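Local coordinates for protein NAD-dependent aldehyde dehydrogenase (Sinorhizobium meliloti, PDB 3U4J) that probably oxidises aldehydes to carboxylic acids with NAD or NADP as electron acceptor, working as a tetramer, at residues 89-94 / 132-137; 128-133 / 182-187. All blocks are in the same frame, centred on the assembly; numbering follows the deposited sequence.

Contact 1 (89-94 with 132-137) and contact 2 (128-133 with 182-187) share helix 117-138. Together they join three helices into one buried cluster, and their centres lie about 6 Å apart. Ser132 and Tyr133 belong to both. The two contacts also touch directly. Met91 CE packs 3.2 Å from Pro183 O, Ala134 CB lies 3.5 Å from Pro183 CB, and Val94 CG1 lies 3.7 Å from Trp131 CE3. Helix 84-100 therefore meets helix 174-187 as well as helix 117-138. Both contacts have residues that reach the second subunit. Both lie away from the calcium site at Leu17 and Glu50.

Contact 1: residues 89-94 / 132-137; sequences RLMFKV and SYAAGQ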
loop_
_atom_site.group_PDB
_atom_site.type_symbol
_atom_site.label_atom_id
_atom_site.label_comp_id
_atom_site.label_asym_id
_atom_site.label_seq_id
_atom_site.Cartn_x
_atom_site.Cartn_y
_atom_site.Cartn_z
ATOM N N ARG A 89 19.314 11.356 5.748
ATOM C CA ARG A 89 20.046 12.568 6.147
ATOM C C ARG A 89 21.230 12.856 5.214
ATOM O O ARG A 89 21.449 13.999 4.830
ATOM C CB ARG A 89 20.515 12.486 7.603
ATOM C CG ARG A 89 19.331 12.500 8.600
ATOM C CD ARG A 89 19.710 12.342 10.099
ATOM N NE ARG A 89 18.483 12.024 10.854
ATOM C CZ ARG A 89 18.268 10.931 11.589
ATOM N NH1 ARG A 89 19.222 10.008 11.756
ATOM N NH2 ARG A 89 17.077 10.767 12.184
ATOM N N LEU A 90 21.983 11.821 4.850
ATOM C CA LEU A 90 23.114 12.008 3.956
ATOM C C LEU A 90 22.657 12.417 2.556
ATOM O O LEU A 90 23.278 13.265 1.921
ATOM C CB LEU A 90 23.970 10.736 3.934
ATOM C CG LEU A 90 24.636 10.508 5.320
ATOM C CD1 LEU A 90 25.159 9.072 5.504
ATOM C CD2 LEU A 90 25.749 11.564 5.558
HETATM N N MSE A 91 21.584 11.808 2.079
HETATM C CA MSE A 91 21.015 12.158 0.766
HETATM C C MSE A 91 20.435 13.566 0.744
HETATM O O MSE A 91 20.495 14.239 -0.289
HETATM C CB MSE A 91 19.921 11.148 0.384
HETATM C CG MSE A 91 20.468 9.741 0.219
HETATM SE SE MSE A 91 19.079 8.387 0.164
HETATM C CE MSE A 91 18.174 8.941 -1.497
ATOM N N PHE A 92 19.854 14.022 1.856
ATOM C CA PHE A 92 19.373 15.437 1.906
ATOM C C PHE A 92 20.547 16.414 1.802
ATOM O O PHE A 92 20.439 17.496 1.175
ATOM C CB PHE A 92 18.571 15.720 3.187
ATOM C CG PHE A 92 17.124 15.316 3.092
ATOM C CD1 PHE A 92 16.274 15.906 2.135
ATOM C CD2 PHE A 92 16.605 14.356 3.946
ATOM C CE1 PHE A 92 14.925 15.528 2.044
ATOM C CE2 PHE A 92 15.266 13.956 3.853
ATOM C CZ PHE A 92 14.420 14.546 2.915
ATOM N N LYS A 93 21.676 16.040 2.418
ATOM C CA LYS A 93 22.894 16.853 2.317
ATOM C C LYS A 93 23.365 16.979 0.877
ATOM O O LYS A 93 23.807 18.048 0.472
ATOM C CB LYS A 93 24.026 16.322 3.210
ATOM C CG LYS A 93 23.777 16.527 4.708
ATOM C CD LYS A 93 24.890 15.893 5.511
ATOM C CE LYS A 93 24.589 15.929 6.971
ATOM N NZ LYS A 93 25.864 16.000 7.742
ATOM N N VAL A 94 23.290 15.888 0.112
ATOM C CA VAL A 94 23.562 15.952 -1.335
ATOM C C VAL A 94 22.587 16.904 -2.046
ATOM O O VAL A 94 23.006 17.738 -2.844
ATOM C CB VAL A 94 23.486 14.562 -2.007
ATOM C CG1 VAL A 94 23.763 14.655 -3.522
ATOM C CG2 VAL A 94 24.452 13.573 -1.333
ATOM N N SER A 132 15.802 15.127 -3.072
ATOM C CA SER A 132 15.011 15.367 -1.855
ATOM C C SER A 132 13.832 14.428 -1.721
ATOM O O SER A 132 13.572 13.923 -0.642
ATOM C CB SER A 132 14.484 16.805 -1.762
ATOM O OG SER A 132 15.568 17.705 -1.839
ATOM N N TYR A 133 13.093 14.240 -2.805
ATOM C CA TYR A 133 11.970 13.303 -2.806
ATOM C C TYR A 133 12.421 11.901 -2.379
ATOM O O TYR A 133 11.774 11.241 -1.548
ATOM C CB TYR A 133 11.288 13.227 -4.194
ATOM C CG TYR A 133 10.247 12.118 -4.206
ATOM C CD1 TYR A 133 8.911 12.362 -3.866
ATOM C CD2 TYR A 133 10.610 10.807 -4.526
ATOM C CE1 TYR A 133 7.983 11.310 -3.851
ATOM C CE2 TYR A 133 9.686 9.759 -4.494
ATOM C CZ TYR A 133 8.393 10.021 -4.156
ATOM O OH TYR A 133 7.513 8.966 -4.119
ATOM N N ALA A 134 13.516 11.427 -2.981
ATOM C CA ALA A 134 14.007 10.053 -2.724
ATOM C C ALA A 134 14.502 9.924 -1.299
ATOM O O ALA A 134 14.248 8.922 -0.623
ATOM C CB ALA A 134 15.138 9.712 -3.722
ATOM N N ALA A 135 15.188 10.963 -0.822
ATOM C CA ALA A 135 15.656 10.969 0.578
ATOM C C ALA A 135 14.480 10.863 1.535
ATOM O O ALA A 135 14.557 10.162 2.537
ATOM C CB ALA A 135 16.472 12.236 0.874
ATOM N N GLY A 136 13.399 11.578 1.245
ATOM C CA GLY A 136 12.189 11.524 2.103
ATOM C C GLY A 136 11.616 10.116 2.154
ATOM O O GLY A 136 11.292 9.610 3.235
ATOM N N GLN A 137 11.508 9.470 0.987
ATOM C CA GLN A 137 10.897 8.145 0.887
ATOM C C GLN A 137 11.781 7.015 1.390
ATOM O O GLN A 137 11.254 6.010 1.866
ATOM C CB GLN A 137 10.454 7.855 -0.563
ATOM C CG GLN A 137 9.220 8.682 -1.013
ATOM C CD GLN A 137 8.069 8.520 -0.024
ATOM O OE1 GLN A 137 7.495 7.445 0.090
ATOM N NE2 GLN A 137 7.760 9.583 0.726
#
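The Phe92 ring receives the methyl of Ala135 on one face. Ala135 CB stands 3.5 Å from the ring centroid and only 5° off the ring normal. This is a CH-pi contact over the centre, and all six ring carbons lie at similar distances from the methyl. The far end of the ring reaches the backbone of the partner helix. Phe92 CE1 comes obliquely to 3.4 Å from Ser132 O, and Phe92 CZ lies 3.6 Å from Gly136 N. Those two backbone atoms are already paired with each other, since Gly136 N donates to Ser132 O in the helix. The ring thus rests against an intact helical turn. Gly136 presents no side chain to it. The CB of Phe92 does not point at the partner helix, yet with CG beside the backbone N the end of the ring comes nearer to it.

Ala135 CB is also 3.6 Å from Met91 CB. One methyl therefore sits between the root of Met91 and the Phe92 face. Met91, a selenomethionine, bends at chi3 (64°). Its CE comes to 3.8 Å from Ala134 CB, and also touches the backbone around Ala134 and Ala135. No hydrogen bond crosses between the segments. The joint is made by packing, with small residues on one helix taking the larger side chains of the other.

The two helices run antiparallel, at 171°, with their axes 8.5 Å apart. Ser88 OG, one residue before segment 89-94, is hydrogen-bonded to Ala135 O and adds a polar tie. Phe92 also meets Phe92 of the second subunit, so this pair of helices borders the subunit interface. Helix 174-187 lies against the Met91 side, while helix 202-214 packs on Lys93 and Val94.

Contact 2: residues 128-133 / 182-187; sequences ADLWSY and VPWAIG
Pro183 points its CG at the face of the Trp131 indole, over its centre, the two side chains crossing at about a right angle. Pro183 CG stands 3.5 Å from the centroid of the indole five-membered ring, 14° off the normal, in a CH-pi contact. The closest pair is Trp131 CE2 with Pro183 CG, at 3.4 Å. The CB of Trp131 points away from helix 174-187. Its CG lies anti to the carbonyl carbon (chi1 -86°), and the indole reaches back to the partner. The six-membered ring continues along the same helix. Trp131 CH2 meets Val182 CG1 at 3.8 Å, and Trp131 CZ3 meets Ile186 CD1 at 4.0 Å, both obliquely to the ring.

Helix 174-187 links strand 153-168 to its parallel neighbour 191-195. It is thus the helix of a beta-alpha-beta unit, consistent with the dinucleotide-binding domain of aldehyde dehydrogenases. Helix 117-138 packs on it nearly parallel, with axes 9.5 Å apart. Helix 174-187 is kinked where the N atoms of Pro183 and Trp184 lack bonds to the preceding turn.

Trp184 meets the other flank of segment 128-133. Its CH2 lies 3.8 Å from Leu130 CD2 and touches Leu130 O. Trp184 CZ2 lies 3.5 Å from Tyr133 CD2. The two rings meet rim to rim, neither over the other's face. Tyr133 turns CG anti to the backbone N (chi1 173°), and the end of its ring comes nearer to Trp184 than its CB direction suggests. Trp184 NE1 donates a hydrogen bond to Gly481 O, which satisfies this buried nitrogen, and the indole also meets the ring of Phe485.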
loop_
_atom_site.group_PDB
_atom_site.type_symbol
_atom_site.label_atom_id
_atom_site.label_comp_id
_atom_site.label_asym_id
_atom_site.label_seq_id
_atom_site.Cartn_x
_atom_site.Cartn_y
_atom_site.Cartn_z
ATOM N N ALA A 128 17.903 18.455 -7.716
ATOM C CA ALA A 128 17.925 18.612 -6.271
ATOM C C ALA A 128 16.590 18.105 -5.690
ATOM O O ALA A 128 16.574 17.482 -4.622
ATOM C CB ALA A 128 18.187 20.070 -5.865
ATOM N N ASP A 129 15.485 18.354 -6.400
ATOM C CA ASP A 129 14.156 17.899 -5.941
ATOM C C ASP A 129 14.027 16.373 -6.017
ATOM O O ASP A 129 13.398 15.751 -5.146
ATOM C CB ASP A 129 13.015 18.572 -6.737
ATOM C CG ASP A 129 11.650 18.371 -6.085
ATOM O OD1 ASP A 129 11.477 18.683 -4.882
ATOM O OD2 ASP A 129 10.739 17.911 -6.777
ATOM N N LEU A 130 14.624 15.759 -7.049
ATOM C CA LEU A 130 14.650 14.305 -7.131
ATOM C C LEU A 130 15.361 13.697 -5.943
ATOM O O LEU A 130 14.860 12.735 -5.354
ATOM C CB LEU A 130 15.310 13.825 -8.413
ATOM C CG LEU A 130 14.510 14.006 -9.716
ATOM C CD1 LEU A 130 15.494 13.858 -10.899
ATOM C CD2 LEU A 130 13.375 13.002 -9.834
ATOM N N TRP A 131 16.515 14.261 -5.609
ATOM C CA TRP A 131 17.304 13.762 -4.486
ATOM C C TRP A 131 16.482 13.979 -3.211
ATOM O O TRP A 131 16.435 13.091 -2.373
ATOM C CB TRP A 131 18.684 14.463 -4.396
ATOM C CG TRP A 131 19.725 13.801 -5.255
ATOM C CD1 TRP A 131 19.918 13.988 -6.619
ATOM C CD2 TRP A 131 20.685 12.824 -4.844
ATOM N NE1 TRP A 131 20.947 13.176 -7.068
ATOM C CE2 TRP A 131 21.443 12.468 -5.994
ATOM C CE3 TRP A 131 20.989 12.208 -3.606
ATOM C CZ2 TRP A 131 22.477 11.531 -5.943
ATOM C CZ3 TRP A 131 22.026 11.271 -3.560
ATOM C CH2 TRP A 131 22.752 10.934 -4.724
ATOM N N SER A 132 15.802 15.127 -3.072
ATOM C CA SER A 132 15.011 15.367 -1.855
ATOM C C SER A 132 13.832 14.428 -1.721
ATOM O O SER A 132 13.572 13.923 -0.642
ATOM C CB SER A 132 14.484 16.805 -1.762
ATOM O OG SER A 132 15.568 17.705 -1.839
ATOM N N TYR A 133 13.093 14.240 -2.805
ATOM C CA TYR A 133 11.970 13.303 -2.806
ATOM C C TYR A 133 12.421 11.901 -2.379
ATOM O O TYR A 133 11.774 11.241 -1.548
ATOM C CB TYR A 133 11.288 13.227 -4.194
ATOM C CG TYR A 133 10.247 12.118 -4.206
ATOM C CD1 TYR A 133 8.911 12.362 -3.866
ATOM C CD2 TYR A 133 10.610 10.807 -4.526
ATOM C CE1 TYR A 133 7.983 11.310 -3.851
ATOM C CE2 TYR A 133 9.686 9.759 -4.494
ATOM C CZ TYR A 133 8.393 10.021 -4.156
ATOM O OH TYR A 133 7.513 8.966 -4.119
ATOM N N VAL A 182 20.404 6.918 -9.210
ATOM C CA VAL A 182 21.283 6.784 -8.044
ATOM C C VAL A 182 20.536 6.913 -6.699
ATOM O O VAL A 182 20.688 6.055 -5.838
ATOM C CB VAL A 182 22.523 7.737 -8.122
ATOM C CG1 VAL A 182 23.334 7.748 -6.798
ATOM C CG2 VAL A 182 23.434 7.365 -9.322
ATOM N N PRO A 183 19.714 7.972 -6.518
ATOM C CA PRO A 183 19.103 8.124 -5.170
ATOM C C PRO A 183 18.152 6.980 -4.801
ATOM O O PRO A 183 18.092 6.590 -3.644
ATOM C CB PRO A 183 18.318 9.460 -5.277
ATOM C CG PRO A 183 18.916 10.199 -6.425
ATOM C CD PRO A 183 19.389 9.112 -7.396
ATOM N N TRP A 184 17.429 6.436 -5.778
ATOM C CA TRP A 184 16.548 5.323 -5.536
ATOM C C TRP A 184 17.316 4.050 -5.189
ATOM O O TRP A 184 16.895 3.269 -4.311
ATOM C CB TRP A 184 15.616 5.105 -6.730
ATOM C CG TRP A 184 14.372 6.006 -6.658
ATOM C CD1 TRP A 184 13.122 5.633 -6.247
ATOM C CD2 TRP A 184 14.289 7.415 -6.976
ATOM N NE1 TRP A 184 12.274 6.723 -6.281
ATOM C CE2 TRP A 184 12.954 7.822 -6.730
ATOM C CE3 TRP A 184 15.208 8.363 -7.461
ATOM C CZ2 TRP A 184 12.498 9.140 -6.966
ATOM C CZ3 TRP A 184 14.772 9.698 -7.674
ATOM C CH2 TRP A 184 13.417 10.070 -7.421
ATOM N N ALA A 185 18.443 3.861 -5.866
ATOM C CA ALA A 185 19.302 2.703 -5.639
ATOM C C ALA A 185 20.009 2.776 -4.274
ATOM O O ALA A 185 19.859 1.893 -3.439
ATOM C CB ALA A 185 20.344 2.597 -6.817
ATOM N N ILE A 186 20.762 3.838 -4.013
ATOM C CA ILE A 186 21.473 3.910 -2.710
ATOM C C ILE A 186 20.489 4.143 -1.556
ATOM O O ILE A 186 20.741 3.736 -0.431
ATOM C CB ILE A 186 22.588 4.984 -2.695
ATOM C CG1 ILE A 186 22.014 6.401 -2.906
ATOM C CG2 ILE A 186 23.618 4.642 -3.768
ATOM C CD1 ILE A 186 22.925 7.557 -2.474
ATOM N N GLY A 187 19.357 4.783 -1.845
ATOM C CA GLY A 187 18.276 4.922 -0.857
ATOM C C GLY A 187 17.684 3.583 -0.461
ATOM O O GLY A 187 17.272 3.403 0.671
#